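Local coordinates for extracellular ligand-binding receptor (Desulfohalobium retbaense DSM 5692, PDB 5ERE), which probably acts as a sensor that binds 2-oxo-4-methylpentanoic acid in its periplasmic-binding-protein-like part and cytosine in its tandem PAS part, at residues S12-I17 with I185-A190; G208-Q213 with G253-E258; V391-K396 with S400-D405. One frame throughout, in Å; residues are numbered along the deposited sequence.

Contact 1 (S12-I17 with I185-A190); sequences SAFEDI and ISAGEA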
loop_
_atom_site.group_PDB
_atom_site.type_symbol
_atom_site.label_atom_id
_atom_site.label_comp_id
_atom_site.label_asym_id
_atom_site.label_seq_id
_atom_site.Cartn_x
_atom_site.Cartn_y
_atom_site.Cartn_z
ATOM N N SER A 12 -20.298 14.637 20.083
ATOM C CA SER A 12 -19.156 13.761 20.232
ATOM C C SER A 12 -17.869 14.575 20.113
ATOM O O SER A 12 -17.908 15.780 19.804
ATOM C CB SER A 12 -19.181 12.637 19.186
ATOM O OG SER A 12 -18.445 12.971 18.022
ATOM N N ALA A 13 -16.739 13.911 20.379
ATOM C CA ALA A 13 -15.407 14.501 20.167
ATOM C C ALA A 13 -15.133 14.880 18.676
ATOM O O ALA A 13 -14.208 15.646 18.363
ATOM C CB ALA A 13 -14.366 13.544 20.650
ATOM N N PHE A 14 -15.915 14.307 17.767
ATOM C CA PHE A 14 -15.677 14.501 16.322
ATOM C C PHE A 14 -16.706 15.443 15.697
ATOM O O PHE A 14 -17.004 15.388 14.487
ATOM C CB PHE A 14 -15.625 13.121 15.664
ATOM C CG PHE A 14 -14.753 12.159 16.445
ATOM C CD1 PHE A 14 -13.389 12.380 16.517
ATOM C CD2 PHE A 14 -15.300 11.071 17.133
ATOM C CE1 PHE A 14 -12.558 11.525 17.259
ATOM C CE2 PHE A 14 -14.470 10.202 17.896
ATOM C CZ PHE A 14 -13.107 10.431 17.943
ATOM N N GLU A 15 -17.186 16.358 16.533
ATOM C CA GLU A 15 -18.108 17.416 16.135
ATOM C C GLU A 15 -17.616 18.135 14.880
ATOM O O GLU A 15 -18.399 18.342 13.953
ATOM C CB GLU A 15 -18.300 18.430 17.278
ATOM C CG GLU A 15 -19.413 19.453 17.041
ATOM C CD GLU A 15 -19.695 20.306 18.265
ATOM O OE1 GLU A 15 -18.748 20.567 19.044
ATOM O OE2 GLU A 15 -20.869 20.703 18.446
ATOM N N ASP A 16 -16.319 18.456 14.835
ATOM C CA ASP A 16 -15.747 19.240 13.753
ATOM C C ASP A 16 -15.798 18.489 12.419
ATOM O O ASP A 16 -16.064 19.089 11.386
ATOM C CB ASP A 16 -14.305 19.669 14.074
ATOM C CG ASP A 16 -13.290 18.522 13.957
ATOM O OD1 ASP A 16 -13.471 17.472 14.625
ATOM O OD2 ASP A 16 -12.300 18.667 13.200
ATOM N N ILE A 17 -15.560 17.189 12.458
ATOM C CA ILE A 17 -15.641 16.337 11.274
ATOM C C ILE A 17 -17.091 16.288 10.794
ATOM O O ILE A 17 -17.382 16.452 9.596
ATOM C CB ILE A 17 -15.095 14.930 11.595
ATOM C CG1 ILE A 17 -13.558 14.986 11.663
ATOM C CG2 ILE A 17 -15.567 13.851 10.579
ATOM C CD1 ILE A 17 -12.944 13.845 12.466
ATOM N N ILE A 185 -3.921 6.804 17.199
ATOM C CA ILE A 185 -5.121 6.578 16.394
ATOM C C ILE A 185 -6.157 7.615 16.869
ATOM O O ILE A 185 -6.998 7.376 17.729
ATOM C CB ILE A 185 -5.652 5.126 16.477
ATOM C CG1 ILE A 185 -4.525 4.104 16.249
ATOM C CG2 ILE A 185 -6.738 4.911 15.433
ATOM C CD1 ILE A 185 -3.653 4.351 14.995
ATOM N N SER A 186 -6.036 8.791 16.267
ATOM C CA SER A 186 -6.660 10.014 16.715
ATOM C C SER A 186 -7.063 10.890 15.528
ATOM O O SER A 186 -6.404 10.924 14.483
ATOM C CB SER A 186 -5.705 10.837 17.605
ATOM O OG SER A 186 -5.045 10.060 18.572
ATOM N N ALA A 187 -8.127 11.644 15.726
ATOM C CA ALA A 187 -8.419 12.765 14.855
ATOM C C ALA A 187 -7.844 14.031 15.511
ATOM O O ALA A 187 -6.699 14.017 15.984
ATOM C CB ALA A 187 -9.941 12.863 14.593
ATOM N N GLY A 188 -8.602 15.119 15.552
ATOM C CA GLY A 188 -8.043 16.409 15.963
ATOM C C GLY A 188 -7.530 16.454 17.411
ATOM O O GLY A 188 -6.692 17.295 17.730
ATOM N N GLU A 189 -8.036 15.563 18.268
ATOM C CA GLU A 189 -7.690 15.543 19.693
ATOM C C GLU A 189 -6.195 15.219 19.874
ATOM O O GLU A 189 -5.637 15.363 20.966
ATOM C CB GLU A 189 -8.562 14.524 20.486
ATOM C CG GLU A 189 -8.289 13.035 20.203
ATOM C CD GLU A 189 -9.069 12.503 18.987
ATOM O OE1 GLU A 189 -9.615 13.327 18.264
ATOM O OE2 GLU A 189 -9.148 11.263 18.808
ATOM N N ALA A 190 -5.561 14.769 18.800
ATOM C CA ALA A 190 -4.135 14.525 18.789
ATOM C C ALA A 190 -3.309 15.750 19.141
ATOM O O ALA A 190 -2.201 15.587 19.585
ATOM C CB ALA A 190 -3.693 13.993 17.438
HETATM O O HOH W 1 -11.466 15.293 17.853
HETATM O O HOH W 2 -11.155 16.189 15.261
#
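Phe14 meets Ala187 and Glu189 across the cleft of a two-lobed periplasmic binding protein fold. Segment 12-17 ends in the start of helix 15-32 of one lobe. Segment 185-190 is the loop that follows strand 181-185 in the other. Phe14 is the N-cap residue of its helix and lines the pocket of 2-oxo-4-methylpentanoic acid. With chi1 at -46°, CG stands beside the backbone N, anti to the carbonyl carbon, which brings CE1 up to the loop. Phe14 CE1 lies 4.0 Å from Ala187 CB. The methyl of Ala187 also touches Ile17 CD1, at 3.8 Å, and so has two apolar neighbours. The Glu189 carboxylate comes up to the same ring carbon, with OE1 3.6 Å from Phe14 CE1. Ring and carboxylate planes are 57° apart. OE2 lies at the ring edge, in plane, and is hydrogen-bonded to Tyr160 OH. Over the centre of one ring face sits Ala13 CB. Between these two segments the polar links run through water; Asp16 OD2 also forms a salt bridge with Arg214. One water joins Asp16 OD1 to Gly188 N. Another donates to Ala13 O at 2.8 Å and to Glu189 OE1 at 2.7 Å.

Contact 2 (G208-Q213 with G253-E258); sequences GTRPIQ and GFFGVE. With COI (2-oxo-4-methylpentanoic acid), chain B.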
loop_
_atom_site.group_PDB
_atom_site.type_symbol
_atom_site.label_atom_id
_atom_site.label_comp_id
_atom_site.label_asym_id
_atom_site.label_seq_id
_atom_site.Cartn_x
_atom_site.Cartn_y
_atom_site.Cartn_z
ATOM N N GLY A 208 0.681 9.251 12.862
ATOM C CA GLY A 208 -0.767 9.173 12.854
ATOM C C GLY A 208 -1.279 8.665 11.531
ATOM O O GLY A 208 -0.497 8.218 10.693
ATOM N N THR A 209 -2.598 8.724 11.375
ATOM C CA THR A 209 -3.301 8.126 10.232
ATOM C C THR A 209 -4.287 9.161 9.668
ATOM O O THR A 209 -4.347 10.310 10.138
ATOM C CB THR A 209 -4.034 6.805 10.647
ATOM O OG1 THR A 209 -5.089 7.086 11.567
ATOM C CG2 THR A 209 -3.051 5.791 11.289
ATOM N N ARG A 210 -5.092 8.740 8.695
ATOM C CA ARG A 210 -5.920 9.653 7.887
ATOM C C ARG A 210 -6.675 10.753 8.667
ATOM O O ARG A 210 -6.593 11.910 8.316
ATOM C CB ARG A 210 -6.912 8.796 7.047
ATOM C CG ARG A 210 -8.075 9.570 6.397
ATOM C CD ARG A 210 -9.118 8.550 5.772
ATOM N NE ARG A 210 -9.380 7.499 6.751
ATOM C CZ ARG A 210 -10.299 7.551 7.702
ATOM N NH1 ARG A 210 -11.107 8.579 7.798
ATOM N NH2 ARG A 210 -10.400 6.558 8.585
ATOM N N PRO A 211 -7.410 10.400 9.731
ATOM C CA PRO A 211 -8.194 11.356 10.528
ATOM C C PRO A 211 -7.413 12.499 11.180
ATOM O O PRO A 211 -8.021 13.499 11.571
ATOM C CB PRO A 211 -8.788 10.469 11.630
ATOM C CG PRO A 211 -8.798 9.119 11.034
ATOM C CD PRO A 211 -7.529 9.044 10.287
ATOM N N ILE A 212 -6.100 12.365 11.304
ATOM C CA ILE A 212 -5.328 13.318 12.113
ATOM C C ILE A 212 -5.087 14.672 11.407
ATOM O O ILE A 212 -4.701 15.653 12.042
ATOM C CB ILE A 212 -3.984 12.671 12.537
ATOM C CG1 ILE A 212 -3.443 13.295 13.836
ATOM C CG2 ILE A 212 -2.959 12.785 11.447
ATOM C CD1 ILE A 212 -2.354 12.447 14.474
ATOM N N GLN A 213 -5.375 14.763 10.112
ATOM C CA GLN A 213 -5.088 16.015 9.384
ATOM C C GLN A 213 -6.200 17.043 9.604
ATOM O O GLN A 213 -7.020 17.280 8.729
ATOM C CB GLN A 213 -4.902 15.780 7.872
ATOM C CG GLN A 213 -4.414 17.058 7.151
ATOM C CD GLN A 213 -4.214 16.884 5.658
ATOM O OE1 GLN A 213 -3.238 16.275 5.220
ATOM N NE2 GLN A 213 -5.148 17.405 4.861
ATOM N N GLY A 253 -11.107 19.132 4.934
ATOM C CA GLY A 253 -10.228 17.984 4.980
ATOM C C GLY A 253 -10.839 16.754 4.329
ATOM O O GLY A 253 -11.775 16.858 3.549
ATOM N N PHE A 254 -10.313 15.588 4.680
ATOM C CA PHE A 254 -10.698 14.337 4.037
ATOM C C PHE A 254 -12.189 14.112 4.052
ATOM O O PHE A 254 -12.787 13.647 3.058
ATOM C CB PHE A 254 -10.041 13.118 4.723
ATOM C CG PHE A 254 -10.706 11.846 4.365
ATOM C CD1 PHE A 254 -10.435 11.251 3.149
ATOM C CD2 PHE A 254 -11.662 11.291 5.191
ATOM C CE1 PHE A 254 -11.097 10.098 2.758
ATOM C CE2 PHE A 254 -12.330 10.144 4.812
ATOM C CZ PHE A 254 -12.047 9.551 3.592
ATOM N N PHE A 255 -12.800 14.393 5.191
ATOM C CA PHE A 255 -14.186 13.996 5.350
ATOM C C PHE A 255 -15.128 14.816 4.479
ATOM O O PHE A 255 -16.070 14.270 3.945
ATOM C CB PHE A 255 -14.596 14.104 6.795
ATOM C CG PHE A 255 -13.764 13.239 7.701
ATOM C CD1 PHE A 255 -14.126 11.927 7.935
ATOM C CD2 PHE A 255 -12.598 13.741 8.291
ATOM C CE1 PHE A 255 -13.359 11.098 8.771
ATOM C CE2 PHE A 255 -11.816 12.909 9.127
ATOM C CZ PHE A 255 -12.205 11.588 9.359
ATOM N N GLY A 256 -14.883 16.118 4.385
ATOM C CA GLY A 256 -15.582 16.960 3.427
ATOM C C GLY A 256 -15.422 16.471 1.994
ATOM O O GLY A 256 -16.403 16.348 1.256
ATOM N N VAL A 257 -14.185 16.202 1.596
ATOM C CA VAL A 257 -13.877 15.777 0.229
ATOM C C VAL A 257 -14.623 14.482 -0.088
ATOM O O VAL A 257 -15.261 14.340 -1.148
ATOM C CB VAL A 257 -12.347 15.569 0.037
ATOM C CG1 VAL A 257 -12.025 14.871 -1.313
ATOM C CG2 VAL A 257 -11.611 16.877 0.171
ATOM N N GLU A 258 -14.544 13.541 0.836
ATOM C CA GLU A 258 -15.234 12.279 0.712
ATOM C C GLU A 258 -16.750 12.437 0.620
ATOM O O GLU A 258 -17.420 11.726 -0.133
ATOM C CB GLU A 258 -14.912 11.366 1.924
ATOM C CG GLU A 258 -15.594 10.007 1.854
ATOM C CD GLU A 258 -15.377 9.155 3.134
ATOM O OE1 GLU A 258 -15.597 9.689 4.259
ATOM O OE2 GLU A 258 -15.004 7.964 2.988
HETATM C C1 COI B . -13.223 6.174 11.025
HETATM O O1 COI B . -13.977 5.509 11.784
HETATM O O2 COI B . -12.554 5.637 10.108
HETATM C C2 COI B . -13.182 7.654 11.195
HETATM O O3 COI B . -12.441 8.330 10.506
HETATM C C3 COI B . -14.128 8.222 12.226
HETATM C C4 COI B . -13.862 9.671 12.426
HETATM C C5 COI B . -15.138 10.294 12.951
HETATM C C6 COI B . -12.705 9.732 13.413
HETATM O O HOH W 3 -8.778 16.053 7.099
#
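The Phe254 ring lies between Arg210 and Glu258. Arg210 CD sits over the centre of one face, in a CH-pi contact 3.6 Å from the ring centroid and 6° off the normal. Glu258 CB covers the opposite face, toward the rim. Phe254 in turn puts CD2 over the centre of one face of the Phe255 ring. The edge of Phe255 carries the keto oxygen O3 of 2-oxo-4-methylpentanoic acid, with CE1 3.4 Å from it. The Arg210 guanidinium has Pro211 CG on one face. Phe254 CD2, Phe255 CE1 and the carboxylate carbon C1 of the ligand lie at its edge, in plane. Its plane stands 75° from that of Phe255, and NH1 is 3.5 Å from Phe255 CE1. The Arg210 chain is extended up to chi3 (46°), where a bend carries the guanidinium past the Phe254 ring to the ligand. NH1 donates to O3 at 3.0 Å, and NH2 donates to the carboxylate oxygen O2 at 2.8 Å. A weak third bond runs from NH2 to O3. A methionine in place of Arg210 would probably leave O2 and O3 without these donors and the ligand's negative charge without its mate here. Pro211 CB adds an apolar contact of 4.3 Å to Phe255 CZ. Farther along, a water bridges Gln213 O and Phe254 N at the start of helix 254-271. Ser72 OG and Ala95 N also bond the ligand. A loop after strand 205-208 thus meets the first turn of a helix across the cleft, and Arg210, Pro211 and Phe255 line part of the 2-keto acid pocket in a leucine-binding-protein-like fold.

Contact 3 (V391-K396 with S400-D405); sequences VNVAPK and SVIGED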
loop_
_atom_site.group_PDB
_atom_site.type_symbol
_atom_site.label_atom_id
_atom_site.label_comp_id
_atom_site.label_asym_id
_atom_site.label_seq_id
_atom_site.Cartn_x
_atom_site.Cartn_y
_atom_site.Cartn_z
ATOM N N VAL A 391 22.558 -30.823 -18.834
ATOM C CA VAL A 391 22.666 -32.258 -18.607
ATOM C C VAL A 391 21.809 -32.738 -17.441
ATOM O O VAL A 391 21.721 -33.925 -17.208
ATOM C CB VAL A 391 24.138 -32.682 -18.344
ATOM C CG1 VAL A 391 25.009 -32.354 -19.556
ATOM C CG2 VAL A 391 24.700 -32.031 -17.075
ATOM N N ASN A 392 21.185 -31.822 -16.707
ATOM C CA ASN A 392 20.281 -32.217 -15.642
ATOM C C ASN A 392 19.411 -31.015 -15.255
ATOM O O ASN A 392 19.776 -29.876 -15.531
ATOM C CB ASN A 392 21.075 -32.786 -14.445
ATOM C CG ASN A 392 20.228 -33.691 -13.540
ATOM O OD1 ASN A 392 19.053 -33.902 -13.793
ATOM N ND2 ASN A 392 20.845 -34.241 -12.485
ATOM N N VAL A 393 18.243 -31.275 -14.669
ATOM C CA VAL A 393 17.301 -30.225 -14.291
ATOM C C VAL A 393 16.374 -30.682 -13.177
ATOM O O VAL A 393 15.976 -31.836 -13.142
ATOM C CB VAL A 393 16.432 -29.780 -15.491
ATOM C CG1 VAL A 393 15.589 -30.951 -16.036
ATOM C CG2 VAL A 393 15.524 -28.594 -15.111
ATOM N N ALA A 394 16.037 -29.760 -12.283
ATOM C CA ALA A 394 14.928 -29.899 -11.376
ATOM C C ALA A 394 14.094 -28.629 -11.419
ATOM O O ALA A 394 14.649 -27.542 -11.474
ATOM C CB ALA A 394 15.415 -30.171 -9.943
ATOM N N PRO A 395 12.759 -28.740 -11.363
ATOM C CA PRO A 395 11.894 -29.930 -11.345
ATOM C C PRO A 395 12.034 -30.786 -12.564
ATOM O O PRO A 395 12.312 -30.272 -13.650
ATOM C CB PRO A 395 10.498 -29.337 -11.286
ATOM C CG PRO A 395 10.691 -28.063 -10.619
ATOM C CD PRO A 395 11.951 -27.530 -11.220
ATOM N N LYS A 396 11.798 -32.084 -12.402
ATOM C CA LYS A 396 11.984 -33.004 -13.505
ATOM C C LYS A 396 10.931 -32.812 -14.592
ATOM O O LYS A 396 11.114 -33.292 -15.705
ATOM C CB LYS A 396 11.997 -34.464 -12.990
ATOM C CG LYS A 396 13.360 -34.882 -12.367
ATOM C CD LYS A 396 14.528 -34.743 -13.383
ATOM C CE LYS A 396 15.914 -35.172 -12.859
ATOM N NZ LYS A 396 16.382 -34.426 -11.667
ATOM N N SER A 400 12.612 -31.941 -20.738
ATOM C CA SER A 400 12.826 -31.683 -22.152
ATOM C C SER A 400 13.999 -30.718 -22.431
ATOM O O SER A 400 14.588 -30.754 -23.503
ATOM C CB SER A 400 11.545 -31.144 -22.761
ATOM O OG SER A 400 11.225 -29.882 -22.235
ATOM N N VAL A 401 14.365 -29.877 -21.470
ATOM C CA VAL A 401 15.481 -28.958 -21.721
ATOM C C VAL A 401 16.808 -29.718 -21.668
ATOM O O VAL A 401 17.814 -29.215 -22.121
ATOM C CB VAL A 401 15.487 -27.766 -20.722
ATOM C CG1 VAL A 401 14.120 -27.115 -20.713
ATOM C CG2 VAL A 401 15.875 -28.215 -19.310
ATOM N N ILE A 402 16.818 -30.942 -21.150
ATOM C CA ILE A 402 18.078 -31.687 -21.104
ATOM C C ILE A 402 18.540 -31.950 -22.524
ATOM O O ILE A 402 17.745 -32.274 -23.396
ATOM C CB ILE A 402 17.956 -33.003 -20.327
ATOM C CG1 ILE A 402 17.831 -32.714 -18.820
ATOM C CG2 ILE A 402 19.168 -33.887 -20.586
ATOM C CD1 ILE A 402 17.347 -33.890 -17.994
ATOM N N GLY A 403 19.831 -31.737 -22.753
ATOM C CA GLY A 403 20.401 -31.838 -24.084
ATOM C C GLY A 403 20.440 -30.530 -24.853
ATOM O O GLY A 403 21.082 -30.430 -25.898
ATOM N N GLU A 404 19.743 -29.516 -24.367
ATOM C CA GLU A 404 19.779 -28.226 -25.039
ATOM C C GLU A 404 21.172 -27.565 -24.984
ATOM O O GLU A 404 21.807 -27.504 -23.929
ATOM C CB GLU A 404 18.720 -27.302 -24.441
ATOM C CG GLU A 404 17.293 -27.624 -24.900
ATOM C CD GLU A 404 16.924 -26.966 -26.220
ATOM O OE1 GLU A 404 17.786 -26.290 -26.825
ATOM O OE2 GLU A 404 15.766 -27.121 -26.652
ATOM N N ASP A 405 21.631 -27.095 -26.146
ATOM C CA ASP A 405 22.907 -26.370 -26.290
ATOM C C ASP A 405 22.691 -24.897 -25.987
ATOM O O ASP A 405 22.024 -24.206 -26.755
ATOM C CB ASP A 405 23.464 -26.553 -27.718
ATOM C CG ASP A 405 24.746 -25.753 -28.002
ATOM O OD1 ASP A 405 25.394 -25.158 -27.097
ATOM O OD2 ASP A 405 25.125 -25.741 -29.189
#
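This contact belongs to the Cache-family sensor domain, next to its cytosine pocket. Val393 of strand 390-394 meets Val401 and Ile402 of the loop that follows. Val393 CG1 is 3.9 Å from Ile402 CD1, and the two side chains run obliquely to each other. Chi1 of Val393 is 61°, which sets CG1 between the backbone N and the carbonyl carbon and puts it against Ile402. Val393 CB lies 4.2 Å from Val401 CG2. Ile402 has the largest area buried here. Its CG1 also rests against the backbone of the strand, 4.0 Å from Asn392 CA. The loop turns back in a type II beta turn from Val401 to Glu404, closed by Glu404 N to Val401 O at 3.0 Å. Gly403 takes the third position, where its backbone angles call for glycine. Gly403 and Glu404 then make backbone hydrogen bonds with Ile390, which tie the turn to the start of the strand. On the strand itself Val391 and Asn392 both face Thr383, a classic beta bulge. Asn392 OD1 accepts from Val393 N at 2.9 Å, the donor lying above the carbonyl plane. Lys396 curls back over the strand end, and its NZ donates to Val393 O at 3.0 Å. Asn392 ND2 is hydrogen-bonded to Ser365 OG of helix 362-374. Val401 also packs on Val430, and its side chain is about 4 Å from that of Glu431; both of these residues bind cytosine. The side chain of Val401 is about 6 Å from the bound 6-aminopyrimidin-2(1H)-one (cytosine). The contact is thus second-shell packing, a bulged strand of an antiparallel sheet with its following loop folded back on it beside the ligand site of a PAS-like sensor domain.

How the contacts relate
Contacts 1, 2 and 3 follow one another along the chain without interleaving. Contacts 1 and 2 share the periplasmic-binding-protein part. Their centres are 10 Å apart and they touch: Ile17 CG2 packs on Phe255 CG at 3.5 Å. Loops after the neighbouring parallel strands 181-185 and 205-208 supply one side of each, and the starts of helices 15-32 and 254-271 the other. Both contribute to the 2-oxo-4-methylpentanoic acid pocket. Contact 3 lies in the sensor part, its centre 64 Å from that of contact 1 and 57 Å from that of contact 2. It borders the cytosine site, so the chain carries two well-separated ligand sites.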